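Local coordinates for uncharacterized peroxidase-related protein (Silicibacter sp., PDB 2PFX) that is of unknown function but, as an AhpD-like, carboxymuconolactone decarboxylase family protein, probably acts as a peroxidase-type oxidoreductase through a paired-cysteine motif, at residues D21-Y26 / F46-L51; N39-Y44 / N52-M57; N59-G64 / T165-M170; F87-A92 / R173-T178. All blocks are in the same frame, centred on the assembly; numbering follows the deposited sequence.

Interaction 1 of 4, residues D21-Y26 / F46-L51; sequences DETQKY and FNVEKL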
loop_
_atom_site.group_PDB
_atom_site.type_symbol
_atom_site.label_atom_id
_atom_site.label_comp_id
_atom_site.label_asym_id
_atom_site.label_seq_id
_atom_site.Cartn_x
_atom_site.Cartn_y
_atom_site.Cartn_z
ATOM N N ASP A 21 -45.856 -7.533 -12.703
ATOM C CA ASP A 21 -46.225 -6.671 -13.809
ATOM C C ASP A 21 -45.484 -5.338 -13.760
ATOM O O ASP A 21 -45.016 -4.895 -14.810
ATOM C CB ASP A 21 -47.723 -6.423 -13.748
ATOM C CG ASP A 21 -48.579 -7.510 -14.331
ATOM O OD1 ASP A 21 -48.066 -8.554 -14.774
ATOM O OD2 ASP A 21 -49.810 -7.294 -14.357
ATOM N N GLU A 22 -45.397 -4.713 -12.590
ATOM C CA GLU A 22 -44.711 -3.417 -12.527
ATOM C C GLU A 22 -43.244 -3.473 -12.888
ATOM O O GLU A 22 -42.661 -2.514 -13.426
ATOM C CB GLU A 22 -44.894 -2.821 -11.123
ATOM C CG GLU A 22 -46.282 -2.251 -10.914
ATOM C CD GLU A 22 -46.773 -1.301 -11.984
ATOM O OE1 GLU A 22 -46.277 -0.162 -12.097
ATOM O OE2 GLU A 22 -47.679 -1.693 -12.748
ATOM N N THR A 23 -42.580 -4.584 -12.602
ATOM C CA THR A 23 -41.161 -4.700 -12.958
ATOM C C THR A 23 -40.972 -4.999 -14.435
ATOM O O THR A 23 -40.076 -4.494 -15.108
ATOM C CB THR A 23 -40.501 -5.797 -12.103
ATOM O OG1 THR A 23 -40.722 -5.522 -10.705
ATOM C CG2 THR A 23 -39.008 -5.793 -12.412
ATOM N N GLN A 24 -41.849 -5.849 -14.966
ATOM C CA GLN A 24 -41.935 -6.100 -16.390
ATOM C C GLN A 24 -42.110 -4.817 -17.210
ATOM O O GLN A 24 -41.427 -4.619 -18.206
ATOM C CB GLN A 24 -43.123 -7.038 -16.690
ATOM C CG GLN A 24 -43.274 -7.322 -18.191
ATOM C CD GLN A 24 -41.947 -7.823 -18.749
ATOM O OE1 GLN A 24 -41.475 -8.853 -18.265
ATOM N NE2 GLN A 24 -41.389 -7.091 -19.702
ATOM N N LYS A 25 -43.062 -4.010 -16.768
ATOM C CA LYS A 25 -43.353 -2.716 -17.369
ATOM C C LYS A 25 -42.133 -1.798 -17.345
ATOM O O LYS A 25 -41.781 -1.123 -18.311
ATOM C CB LYS A 25 -44.502 -2.035 -16.626
ATOM C CG LYS A 25 -45.891 -2.333 -17.147
ATOM C CD LYS A 25 -46.970 -1.829 -16.210
ATOM C CE LYS A 25 -46.972 -0.304 -16.209
ATOM N NZ LYS A 25 -48.091 0.225 -15.391
ATOM N N TYR A 26 -41.465 -1.777 -16.202
ATOM C CA TYR A 26 -40.308 -0.911 -16.006
ATOM C C TYR A 26 -39.220 -1.316 -16.980
ATOM O O TYR A 26 -38.528 -0.553 -17.643
ATOM C CB TYR A 26 -39.819 -0.992 -14.560
ATOM C CG TYR A 26 -38.561 -0.184 -14.302
ATOM C CD1 TYR A 26 -38.560 1.202 -14.392
ATOM C CD2 TYR A 26 -37.373 -0.816 -13.958
ATOM C CE1 TYR A 26 -37.417 1.942 -14.157
ATOM C CE2 TYR A 26 -36.223 -0.095 -13.723
ATOM C CZ TYR A 26 -36.253 1.280 -13.821
ATOM O OH TYR A 26 -35.094 1.987 -13.580
ATOM N N PHE A 46 -34.899 -9.146 -8.222
ATOM C CA PHE A 46 -35.543 -10.213 -7.462
ATOM C C PHE A 46 -36.439 -9.678 -6.358
ATOM O O PHE A 46 -37.291 -10.384 -5.809
ATOM C CB PHE A 46 -34.499 -11.170 -6.859
ATOM C CG PHE A 46 -33.689 -10.590 -5.715
ATOM C CD1 PHE A 46 -32.559 -9.841 -6.014
ATOM C CD2 PHE A 46 -34.034 -10.797 -4.394
ATOM C CE1 PHE A 46 -31.803 -9.302 -4.995
ATOM C CE2 PHE A 46 -33.286 -10.245 -3.368
ATOM C CZ PHE A 46 -32.168 -9.490 -3.679
ATOM N N ASN A 47 -36.251 -8.404 -6.006
ATOM C CA ASN A 47 -37.049 -7.784 -4.944
ATOM C C ASN A 47 -37.364 -6.338 -5.316
ATOM O O ASN A 47 -36.461 -5.501 -5.412
ATOM C CB ASN A 47 -36.270 -7.862 -3.647
ATOM C CG ASN A 47 -36.973 -7.260 -2.457
ATOM O OD1 ASN A 47 -37.445 -6.123 -2.528
ATOM N ND2 ASN A 47 -37.009 -8.022 -1.372
ATOM N N VAL A 48 -38.633 -6.009 -5.566
ATOM C CA VAL A 48 -38.864 -4.695 -6.164
ATOM C C VAL A 48 -38.545 -3.549 -5.212
ATOM O O VAL A 48 -38.236 -2.436 -5.605
ATOM C CB VAL A 48 -40.301 -4.646 -6.725
ATOM C CG1 VAL A 48 -41.371 -4.839 -5.663
ATOM C CG2 VAL A 48 -40.431 -3.337 -7.489
ATOM N N GLU A 49 -38.634 -3.793 -3.912
ATOM C CA GLU A 49 -38.284 -2.783 -2.925
ATOM C C GLU A 49 -36.811 -2.411 -3.050
ATOM O O GLU A 49 -36.411 -1.256 -2.962
ATOM C CB GLU A 49 -38.525 -3.269 -1.510
ATOM C CG GLU A 49 -39.955 -3.261 -1.017
ATOM C CD GLU A 49 -40.976 -3.687 -2.060
ATOM O OE1 GLU A 49 -41.198 -2.897 -3.001
ATOM O OE2 GLU A 49 -41.544 -4.797 -1.941
ATOM N N LYS A 50 -35.982 -3.430 -3.246
ATOM C CA LYS A 50 -34.561 -3.202 -3.414
ATOM C C LYS A 50 -34.274 -2.470 -4.708
ATOM O O LYS A 50 -33.473 -1.537 -4.759
ATOM C CB LYS A 50 -33.837 -4.550 -3.350
ATOM C CG LYS A 50 -33.966 -5.207 -1.969
ATOM C CD LYS A 50 -32.947 -6.311 -1.758
ATOM C CE LYS A 50 -33.093 -6.919 -0.364
ATOM N NZ LYS A 50 -32.605 -5.999 0.704
ATOM N N LEU A 51 -34.941 -2.864 -5.772
ATOM C CA LEU A 51 -34.779 -2.214 -7.080
ATOM C C LEU A 51 -35.195 -0.757 -7.014
ATOM O O LEU A 51 -34.601 0.169 -7.548
ATOM C CB LEU A 51 -35.636 -2.942 -8.112
ATOM C CG LEU A 51 -35.740 -2.320 -9.505
ATOM C CD1 LEU A 51 -34.385 -2.337 -10.207
ATOM C CD2 LEU A 51 -36.801 -3.048 -10.302
#
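T23 meets V48 and L51 where helix 21-34 packs on the capped N-terminal end of helix 48-63, a helix-helix contact at one end of this all-helical, AhpD-like chain. Followed outward from CB, the T23 side chain divides its work between two branches. The hydroxyl branch runs alongside V48, passing it in the opposite sense, and OG1 lies 3.9 Å from V48 CG2, a packing contact with a methyl group. CG2, turned anti to the backbone N of T23 (OG1 at chi1 -55°), points instead at L51, and its distance to L51 CD2 is 4.1 Å. That same leucine methyl also meets the Y26 ring at a slant, with Y26 CD2 4.3 Å from L51 CD2, so L51 CD2 bridges two residues one helical turn apart. L41 of helix 39-44 packs against both Y26 and L51. K50 reaches a second subunit, where its NZ makes a salt bridge with D60 of that subunit, and F46 sets its ring edge-to-face with W159 of the same neighbour. N47 is the N-cap: K50 N donates to N47 OD1 over 3.1 Å with an N-H...O angle of 156°, approaching from above the carbonyl plane.

Interaction 2 of 4, residues N39-Y44 / N52-M57; sequences NVLKAY and NAFTAM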
loop_
_atom_site.group_PDB
_atom_site.type_symbol
_atom_site.label_atom_id
_atom_site.label_comp_id
_atom_site.label_asym_id
_atom_site.label_seq_id
_atom_site.Cartn_x
_atom_site.Cartn_y
_atom_site.Cartn_z
ATOM N N ASN A 39 -27.884 -4.937 -16.740
ATOM C CA ASN A 39 -27.837 -6.091 -15.842
ATOM C C ASN A 39 -27.828 -5.759 -14.375
ATOM O O ASN A 39 -28.280 -6.552 -13.553
ATOM C CB ASN A 39 -26.581 -6.931 -16.180
ATOM C CG ASN A 39 -26.831 -7.875 -17.350
ATOM O OD1 ASN A 39 -27.973 -8.111 -17.750
ATOM N ND2 ASN A 39 -25.770 -8.450 -17.910
ATOM N N VAL A 40 -27.326 -4.586 -13.960
ATOM C CA VAL A 40 -27.460 -4.218 -12.562
ATOM C C VAL A 40 -28.919 -4.179 -12.133
ATOM O O VAL A 40 -29.280 -4.522 -11.013
ATOM C CB VAL A 40 -26.785 -2.860 -12.287
ATOM C CG1 VAL A 40 -27.467 -1.742 -13.049
ATOM C CG2 VAL A 40 -26.786 -2.573 -10.791
ATOM N N LEU A 41 -29.793 -3.751 -13.056
ATOM C CA LEU A 41 -31.199 -3.721 -12.679
ATOM C C LEU A 41 -31.770 -5.132 -12.552
ATOM O O LEU A 41 -32.551 -5.378 -11.638
ATOM C CB LEU A 41 -32.013 -2.913 -13.682
ATOM C CG LEU A 41 -31.600 -1.452 -13.826
ATOM C CD1 LEU A 41 -32.425 -0.827 -14.940
ATOM C CD2 LEU A 41 -31.724 -0.729 -12.492
ATOM N N LYS A 42 -31.369 -6.024 -13.443
ATOM C CA LYS A 42 -31.825 -7.419 -13.308
ATOM C C LYS A 42 -31.335 -8.005 -12.002
ATOM O O LYS A 42 -31.990 -8.871 -11.410
ATOM C CB LYS A 42 -31.364 -8.246 -14.501
ATOM C CG LYS A 42 -31.797 -7.695 -15.853
ATOM C CD LYS A 42 -31.294 -8.544 -17.017
ATOM C CE LYS A 42 -32.158 -8.317 -18.251
ATOM N NZ LYS A 42 -31.423 -8.694 -19.486
ATOM N N ALA A 43 -30.191 -7.523 -11.533
ATOM C CA ALA A 43 -29.615 -8.042 -10.303
ATOM C C ALA A 43 -30.483 -7.698 -9.101
ATOM O O ALA A 43 -30.667 -8.534 -8.215
ATOM C CB ALA A 43 -28.174 -7.542 -10.122
ATOM N N TYR A 44 -31.006 -6.472 -9.087
ATOM C CA TYR A 44 -31.835 -6.028 -7.978
ATOM C C TYR A 44 -33.288 -6.442 -8.121
ATOM O O TYR A 44 -34.045 -6.374 -7.141
ATOM C CB TYR A 44 -31.781 -4.497 -7.829
ATOM C CG TYR A 44 -30.512 -4.051 -7.133
ATOM C CD1 TYR A 44 -29.369 -3.797 -7.873
ATOM C CD2 TYR A 44 -30.456 -3.905 -5.757
ATOM C CE1 TYR A 44 -28.207 -3.399 -7.236
ATOM C CE2 TYR A 44 -29.306 -3.500 -5.114
ATOM C CZ TYR A 44 -28.189 -3.249 -5.867
ATOM O OH TYR A 44 -27.032 -2.847 -5.249
ATOM N N ASN A 52 -36.309 -0.518 -6.324
ATOM C CA ASN A 52 -36.819 0.825 -6.109
ATOM C C ASN A 52 -35.826 1.720 -5.379
ATOM O O ASN A 52 -35.624 2.887 -5.731
ATOM C CB ASN A 52 -38.121 0.733 -5.326
ATOM C CG ASN A 52 -39.291 0.309 -6.193
ATOM O OD1 ASN A 52 -39.231 0.296 -7.420
ATOM N ND2 ASN A 52 -40.367 -0.022 -5.494
ATOM N N ALA A 53 -35.197 1.193 -4.336
ATOM C CA ALA A 53 -34.261 1.992 -3.536
ATOM C C ALA A 53 -32.959 2.291 -4.262
ATOM O O ALA A 53 -32.335 3.350 -4.118
ATOM C CB ALA A 53 -33.972 1.256 -2.230
ATOM N N PHE A 54 -32.561 1.277 -5.047
ATOM C CA PHE A 54 -31.344 1.399 -5.829
ATOM C C PHE A 54 -31.530 2.492 -6.887
ATOM O O PHE A 54 -30.771 3.434 -7.030
ATOM C CB PHE A 54 -30.975 0.066 -6.502
ATOM C CG PHE A 54 -29.759 0.252 -7.400
ATOM C CD1 PHE A 54 -28.498 0.359 -6.844
ATOM C CD2 PHE A 54 -29.906 0.328 -8.766
ATOM C CE1 PHE A 54 -27.398 0.527 -7.657
ATOM C CE2 PHE A 54 -28.820 0.503 -9.593
ATOM C CZ PHE A 54 -27.560 0.624 -9.016
ATOM N N THR A 55 -32.601 2.302 -7.642
ATOM C CA THR A 55 -32.877 3.205 -8.761
ATOM C C THR A 55 -33.214 4.608 -8.275
ATOM O O THR A 55 -32.822 5.568 -8.949
ATOM C CB THR A 55 -34.013 2.667 -9.665
ATOM O OG1 THR A 55 -35.211 2.627 -8.898
ATOM C CG2 THR A 55 -33.628 1.285 -10.155
ATOM N N ALA A 56 -33.905 4.724 -7.150
ATOM C CA ALA A 56 -34.225 6.076 -6.679
ATOM C C ALA A 56 -32.949 6.864 -6.409
ATOM O O ALA A 56 -32.817 8.049 -6.698
ATOM C CB ALA A 56 -35.078 6.021 -5.430
HETATM N N MSE A 57 -31.976 6.169 -5.818
HETATM C CA MSE A 57 -30.717 6.819 -5.506
HETATM C C MSE A 57 -29.916 7.072 -6.771
HETATM O O MSE A 57 -29.428 8.189 -6.939
HETATM C CB MSE A 57 -29.929 5.953 -4.523
HETATM C CG MSE A 57 -28.597 6.602 -4.188
HETATM SE SE MSE A 57 -27.648 5.792 -2.757
HETATM C CE MSE A 57 -28.913 6.360 -1.424
#
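The rings of Y44 and F54 form an offset stack, centroids 4.5 Å apart and planes 14° from parallel, in an antiparallel helical hairpin made by helix 39-44 and helix 48-63. One face of Y44 is taken by F54, whose CG sits over the ring centre; the V40 carbonyl oxygen lies at the edge of Y44, in its plane. One face of F54 receives Y44 CE1 toward the rim, while L41 CD2 touches its edge, 4.3 Å from F54 CD2. F54 CB adds a CH-pi contact, 4.1 Å from the Y44 centroid and 9° off the ring normal. At the far end of the phenylalanine, V40 CG2 stands 3.7 Å from F54 CZ. The segment axes come within 10.2 Å at 146°, leaving room for this layer of side chains. From a second subunit, W159 meets Y44 edge-to-face and N163 OD1 hydrogen-bonds Y44 OH. A leucine in place of Y44 would probably deprive F54 of its stacking face and leave N163 of the neighbour without this hydroxyl mate. T55 OG1 bonds L51 O, and T55 CG2, anti to its carbonyl carbon and beside the backbone N, lies 3.6 Å from L41 CD2.

Interaction 3 of 4, residues N59-G64 / T165-M170; sequences NDLMLG and TGFFNM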
loop_
_atom_site.group_PDB
_atom_site.type_symbol
_atom_site.label_atom_id
_atom_site.label_comp_id
_atom_site.label_asym_id
_atom_site.label_seq_id
_atom_site.Cartn_x
_atom_site.Cartn_y
_atom_site.Cartn_z
ATOM N N ASN A 59 -30.930 7.541 -9.788
ATOM C CA ASN A 59 -31.507 8.600 -10.623
ATOM C C ASN A 59 -31.219 9.976 -10.023
ATOM O O ASN A 59 -30.803 10.898 -10.732
ATOM C CB ASN A 59 -33.011 8.351 -10.831
ATOM C CG ASN A 59 -33.259 7.256 -11.860
ATOM O OD1 ASN A 59 -32.467 7.062 -12.776
ATOM N ND2 ASN A 59 -34.346 6.521 -11.688
ATOM N N ASP A 60 -31.433 10.078 -8.722
ATOM C CA ASP A 60 -31.251 11.382 -8.084
ATOM C C ASP A 60 -29.829 11.863 -8.305
ATOM O O ASP A 60 -29.580 12.968 -8.746
ATOM C CB ASP A 60 -31.532 11.322 -6.598
ATOM C CG ASP A 60 -31.235 12.661 -5.944
ATOM O OD1 ASP A 60 -32.072 13.558 -6.144
ATOM O OD2 ASP A 60 -30.197 12.797 -5.279
ATOM N N LEU A 61 -28.885 10.955 -8.022
ATOM C CA LEU A 61 -27.483 11.345 -8.116
ATOM C C LEU A 61 -26.993 11.604 -9.527
ATOM O O LEU A 61 -26.237 12.553 -9.726
ATOM C CB LEU A 61 -26.676 10.213 -7.497
ATOM C CG LEU A 61 -26.572 10.144 -5.986
ATOM C CD1 LEU A 61 -27.761 9.622 -5.211
ATOM C CD2 LEU A 61 -25.401 9.195 -5.733
HETATM N N MSE A 62 -27.406 10.750 -10.457
HETATM C CA MSE A 62 -26.890 10.815 -11.813
HETATM C C MSE A 62 -27.709 11.697 -12.744
HETATM O O MSE A 62 -27.167 12.284 -13.699
HETATM C CB MSE A 62 -26.813 9.400 -12.396
HETATM C CG MSE A 62 -25.809 8.506 -11.687
HETATM SE SE MSE A 62 -24.070 9.273 -11.313
HETATM C CE MSE A 62 -23.478 8.943 -13.099
ATOM N N LEU A 63 -29.009 11.758 -12.472
ATOM C CA LEU A 63 -29.864 12.492 -13.399
ATOM C C LEU A 63 -30.618 13.627 -12.772
ATOM O O LEU A 63 -31.166 14.449 -13.503
ATOM C CB LEU A 63 -30.847 11.494 -14.068
ATOM C CG LEU A 63 -30.115 10.400 -14.874
ATOM C CD1 LEU A 63 -31.061 9.318 -15.383
ATOM C CD2 LEU A 63 -29.344 10.990 -16.052
ATOM N N GLY A 64 -30.668 13.683 -11.452
ATOM C CA GLY A 64 -31.384 14.771 -10.819
ATOM C C GLY A 64 -30.641 16.087 -10.872
ATOM O O GLY A 64 -29.521 16.188 -11.383
ATOM N N THR A 165 -19.313 10.136 -5.912
ATOM C CA THR A 165 -18.111 9.379 -5.629
ATOM C C THR A 165 -18.397 8.217 -4.673
ATOM O O THR A 165 -18.070 7.057 -4.935
ATOM C CB THR A 165 -17.035 10.282 -4.982
ATOM O OG1 THR A 165 -16.634 11.326 -5.896
ATOM C CG2 THR A 165 -15.776 9.500 -4.659
ATOM N N GLY A 166 -19.035 8.501 -3.538
ATOM C CA GLY A 166 -19.375 7.455 -2.576
ATOM C C GLY A 166 -20.263 6.387 -3.185
ATOM O O GLY A 166 -20.043 5.195 -2.934
ATOM N N PHE A 167 -21.240 6.804 -3.978
ATOM C CA PHE A 167 -22.143 5.843 -4.620
ATOM C C PHE A 167 -21.371 4.845 -5.466
ATOM O O PHE A 167 -21.674 3.661 -5.347
ATOM C CB PHE A 167 -23.201 6.577 -5.439
ATOM C CG PHE A 167 -24.280 5.728 -6.071
ATOM C CD1 PHE A 167 -25.240 5.058 -5.334
ATOM C CD2 PHE A 167 -24.292 5.622 -7.452
ATOM C CE1 PHE A 167 -26.195 4.294 -5.979
ATOM C CE2 PHE A 167 -25.248 4.896 -8.119
ATOM C CZ PHE A 167 -26.204 4.252 -7.359
ATOM N N PHE A 168 -20.390 5.256 -6.279
ATOM C CA PHE A 168 -19.688 4.262 -7.091
ATOM C C PHE A 168 -18.741 3.442 -6.250
ATOM O O PHE A 168 -18.382 2.325 -6.643
ATOM C CB PHE A 168 -18.980 4.916 -8.305
ATOM C CG PHE A 168 -20.146 5.191 -9.269
ATOM C CD1 PHE A 168 -20.654 4.159 -10.046
ATOM C CD2 PHE A 168 -20.713 6.449 -9.319
ATOM C CE1 PHE A 168 -21.736 4.400 -10.875
ATOM C CE2 PHE A 168 -21.787 6.700 -10.164
ATOM C CZ PHE A 168 -22.288 5.670 -10.941
ATOM N N ASN A 169 -18.338 3.981 -5.095
ATOM C CA ASN A 169 -17.561 3.130 -4.189
ATOM C C ASN A 169 -18.443 2.003 -3.619
ATOM O O ASN A 169 -17.964 0.952 -3.157
ATOM C CB ASN A 169 -16.948 3.980 -3.072
ATOM C CG ASN A 169 -15.583 4.488 -3.530
ATOM O OD1 ASN A 169 -14.624 3.723 -3.507
ATOM N ND2 ASN A 169 -15.516 5.723 -3.981
HETATM N N MSE A 170 -19.757 2.212 -3.628
HETATM C CA MSE A 170 -20.702 1.170 -3.224
HETATM C C MSE A 170 -20.888 0.222 -4.416
HETATM O O MSE A 170 -20.665 -0.978 -4.306
HETATM C CB MSE A 170 -22.062 1.674 -2.779
HETATM C CG MSE A 170 -23.167 0.612 -2.682
HETATM SE SE MSE A 170 -24.818 1.396 -2.030
HETATM C CE MSE A 170 -25.285 1.996 -3.798
#
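Two bends in the M62 chain, at chi2 and at chi3 (-81°), fold its selenium back to the rim of F168, whose own CG lies anti to its carbonyl carbon (chi1 -76°) and carries the ring out to meet it. The result is a Met-aromatic contact between the C-terminal part of helix 48-63 and the middle of helix 155-178, in the buried centre of the AhpD-like helical fold. M62 is a selenomethionine in this crystal. Its SE is 3.6 Å from F168 CE2 and 4.9 Å from the F168 centroid, at 90° to the ring normal, which places it at the edge in the ring plane. The M62 CE methyl also lies 4.1 Å from F168 CZ. One face of F168 is met by F167 CD2, 3.8 Å above its plane, and H93 approaches the phenylalanine edge-to-face; E74 packs on M62. An alanine in place of F168 would probably leave the M62 selenium without its aromatic edge and open a gap beside F167 and H93. L61 packs through CD2 on F167 CB, but L61 was modelled in two conformers, so the closeness of that contact is doubtful. M170 of a second subunit also packs on F167. Within 165-170, T165 O accepts from both N169 N and N169 ND2, the ND2 hydrogen bond being 3.0 Å long and coming from above the carbonyl plane of T165.

Interaction 4 of 4, residues F87-A92 / R173-T178; sequences FYCLVA and RVASAT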
loop_
_atom_site.group_PDB
_atom_site.type_symbol
_atom_site.label_atom_id
_atom_site.label_comp_id
_atom_site.label_asym_id
_atom_site.label_seq_id
_atom_site.Cartn_x
_atom_site.Cartn_y
_atom_site.Cartn_z
ATOM N N PHE A 87 -14.922 -3.982 -13.436
ATOM C CA PHE A 87 -15.284 -4.300 -14.815
ATOM C C PHE A 87 -16.675 -3.835 -15.214
ATOM O O PHE A 87 -16.794 -3.208 -16.273
ATOM C CB PHE A 87 -15.160 -5.828 -15.037
ATOM C CG PHE A 87 -15.403 -6.269 -16.469
ATOM C CD1 PHE A 87 -14.688 -5.809 -17.554
ATOM C CD2 PHE A 87 -16.423 -7.177 -16.723
ATOM C CE1 PHE A 87 -14.985 -6.206 -18.842
ATOM C CE2 PHE A 87 -16.704 -7.594 -17.998
ATOM C CZ PHE A 87 -15.989 -7.119 -19.087
ATOM N N TYR A 88 -17.710 -4.153 -14.435
ATOM C CA TYR A 88 -19.079 -3.811 -14.786
ATOM C C TYR A 88 -19.145 -2.306 -15.081
ATOM O O TYR A 88 -19.686 -1.838 -16.084
ATOM C CB TYR A 88 -20.121 -4.212 -13.709
ATOM C CG TYR A 88 -21.528 -3.816 -14.127
ATOM C CD1 TYR A 88 -22.138 -2.585 -13.915
ATOM C CD2 TYR A 88 -22.322 -4.765 -14.785
ATOM C CE1 TYR A 88 -23.400 -2.282 -14.316
ATOM C CE2 TYR A 88 -23.604 -4.475 -15.201
ATOM C CZ TYR A 88 -24.146 -3.235 -14.971
ATOM O OH TYR A 88 -25.419 -2.894 -15.349
ATOM N N CYS A 89 -18.694 -1.562 -14.079
ATOM C CA CYS A 89 -18.956 -0.131 -14.045
ATOM C C CYS A 89 -18.059 0.555 -15.062
ATOM O O CYS A 89 -18.459 1.552 -15.656
ATOM C CB CYS A 89 -18.727 0.377 -12.616
ATOM S SG CYS A 89 -19.886 -0.326 -11.400
ATOM N N LEU A 90 -16.862 0.007 -15.275
ATOM C CA LEU A 90 -15.949 0.604 -16.255
ATOM C C LEU A 90 -16.546 0.485 -17.653
ATOM O O LEU A 90 -16.440 1.389 -18.480
ATOM C CB LEU A 90 -14.562 -0.014 -16.183
ATOM C CG LEU A 90 -13.653 0.512 -15.064
ATOM C CD1 LEU A 90 -12.478 -0.414 -14.785
ATOM C CD2 LEU A 90 -13.184 1.926 -15.431
ATOM N N VAL A 91 -17.199 -0.650 -17.878
ATOM C CA VAL A 91 -17.850 -0.859 -19.165
ATOM C C VAL A 91 -19.099 -0.001 -19.319
ATOM O O VAL A 91 -19.262 0.658 -20.355
ATOM C CB VAL A 91 -18.217 -2.351 -19.327
ATOM C CG1 VAL A 91 -19.100 -2.523 -20.560
ATOM C CG2 VAL A 91 -16.943 -3.175 -19.370
ATOM N N ALA A 92 -19.951 -0.032 -18.305
ATOM C CA ALA A 92 -21.224 0.669 -18.388
ATOM C C ALA A 92 -21.019 2.181 -18.445
ATOM O O ALA A 92 -21.618 2.865 -19.293
ATOM C CB ALA A 92 -22.118 0.263 -17.222
ATOM N N ARG A 173 -18.199 -2.132 -5.511
ATOM C CA ARG A 173 -17.920 -3.237 -4.575
ATOM C C ARG A 173 -18.946 -4.336 -4.723
ATOM O O ARG A 173 -18.648 -5.533 -4.713
ATOM C CB ARG A 173 -17.835 -2.662 -3.152
ATOM C CG ARG A 173 -16.531 -1.859 -2.985
ATOM C CD ARG A 173 -16.274 -1.356 -1.572
ATOM N NE ARG A 173 -14.865 -0.975 -1.508
ATOM C CZ ARG A 173 -14.289 0.134 -1.911
ATOM N NH1 ARG A 173 -15.018 1.099 -2.447
ATOM N NH2 ARG A 173 -12.978 0.286 -1.778
ATOM N N VAL A 174 -20.204 -3.889 -4.864
ATOM C CA VAL A 174 -21.261 -4.880 -5.053
ATOM C C VAL A 174 -21.047 -5.630 -6.354
ATOM O O VAL A 174 -21.143 -6.861 -6.444
ATOM C CB VAL A 174 -22.616 -4.160 -5.022
ATOM C CG1 VAL A 174 -23.720 -5.143 -5.430
ATOM C CG2 VAL A 174 -22.886 -3.565 -3.649
ATOM N N ALA A 175 -20.734 -4.878 -7.417
ATOM C CA ALA A 175 -20.594 -5.522 -8.718
ATOM C C ALA A 175 -19.429 -6.494 -8.717
ATOM O O ALA A 175 -19.552 -7.628 -9.153
ATOM C CB ALA A 175 -20.436 -4.486 -9.831
ATOM N N SER A 176 -18.297 -6.026 -8.203
ATOM C CA SER A 176 -17.116 -6.890 -8.237
ATOM C C SER A 176 -17.309 -8.068 -7.288
ATOM O O SER A 176 -16.931 -9.190 -7.594
ATOM C CB SER A 176 -15.846 -6.107 -7.916
ATOM O OG SER A 176 -15.517 -5.238 -8.979
ATOM N N ALA A 177 -17.912 -7.853 -6.132
ATOM C CA ALA A 177 -18.030 -8.974 -5.205
ATOM C C ALA A 177 -18.980 -10.047 -5.719
ATOM O O ALA A 177 -18.863 -11.214 -5.322
ATOM C CB ALA A 177 -18.511 -8.483 -3.844
ATOM N N THR A 178 -19.936 -9.670 -6.567
ATOM C CA THR A 178 -20.905 -10.658 -7.035
ATOM C C THR A 178 -20.640 -11.170 -8.446
ATOM O O THR A 178 -21.424 -11.952 -8.995
ATOM C CB THR A 178 -22.332 -10.088 -6.967
ATOM O OG1 THR A 178 -22.484 -8.971 -7.853
ATOM C CG2 THR A 178 -22.623 -9.614 -5.546
HETATM O O HOH W 1 -14.456 -6.343 -11.387
#
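A175 CB and Y88 CB touch at 3.9 Å, the closest meeting in a tight helix-helix contact between the start of helix 87-101 and the last turns of helix 155-178, inside the AhpD-like helical core. The backbones approach to 6.5 Å, measured from Y88 CA to A175 CA, a spacing that the single methyl of A175 permits. C89 SG completes the first shell, 4.5 Å from A175 CB. C89 is the second cysteine of a CxxC sequence, the pattern that serves as a redox centre in AhpD, so its thiol here is consistent with such a role. In the next shell, water 1 bridges the segments: it accepts from F87 N at 3.2 Å and lies 2.9 Å from S176 OG, linking the first residue of helix 87-101 to its partner helix. The Y88 ring is sent past A175 by CG lying anti to the backbone N (chi1 179°), and its hydroxyl bonds V40 N of helix 39-44. Further out, R173 reaches a second subunit, NE to M133 O and NH2 to T134 O of that chain. Within 173-178, V174 O takes two donors on opposite faces of its plane: T178 N, and T178 OG1 at 2.9 Å.

How the interactions relate
Helix 48-63 runs through interactions 1, 2 and 3, meeting helix 21-34, helix 39-44 and helix 155-178 along its length; interaction 4 then joins helix 155-178 to helix 87-101. Along the chain, interactions 1 and 2 alternate their segments, as do 3 and 4, and the first pair closes before interaction 3 opens. Centres of 1 and 2 lie about 9 Å apart, those of 2 and 3 about 12 Å, those of 1 and 4 about 21 Å. Interactions 2 and 3 touch directly, M57 SE being 3.6 Å from F167 CD1, and 2 and 4 are tied through Y88. All four reach the second subunit, so core and interface share the same helices.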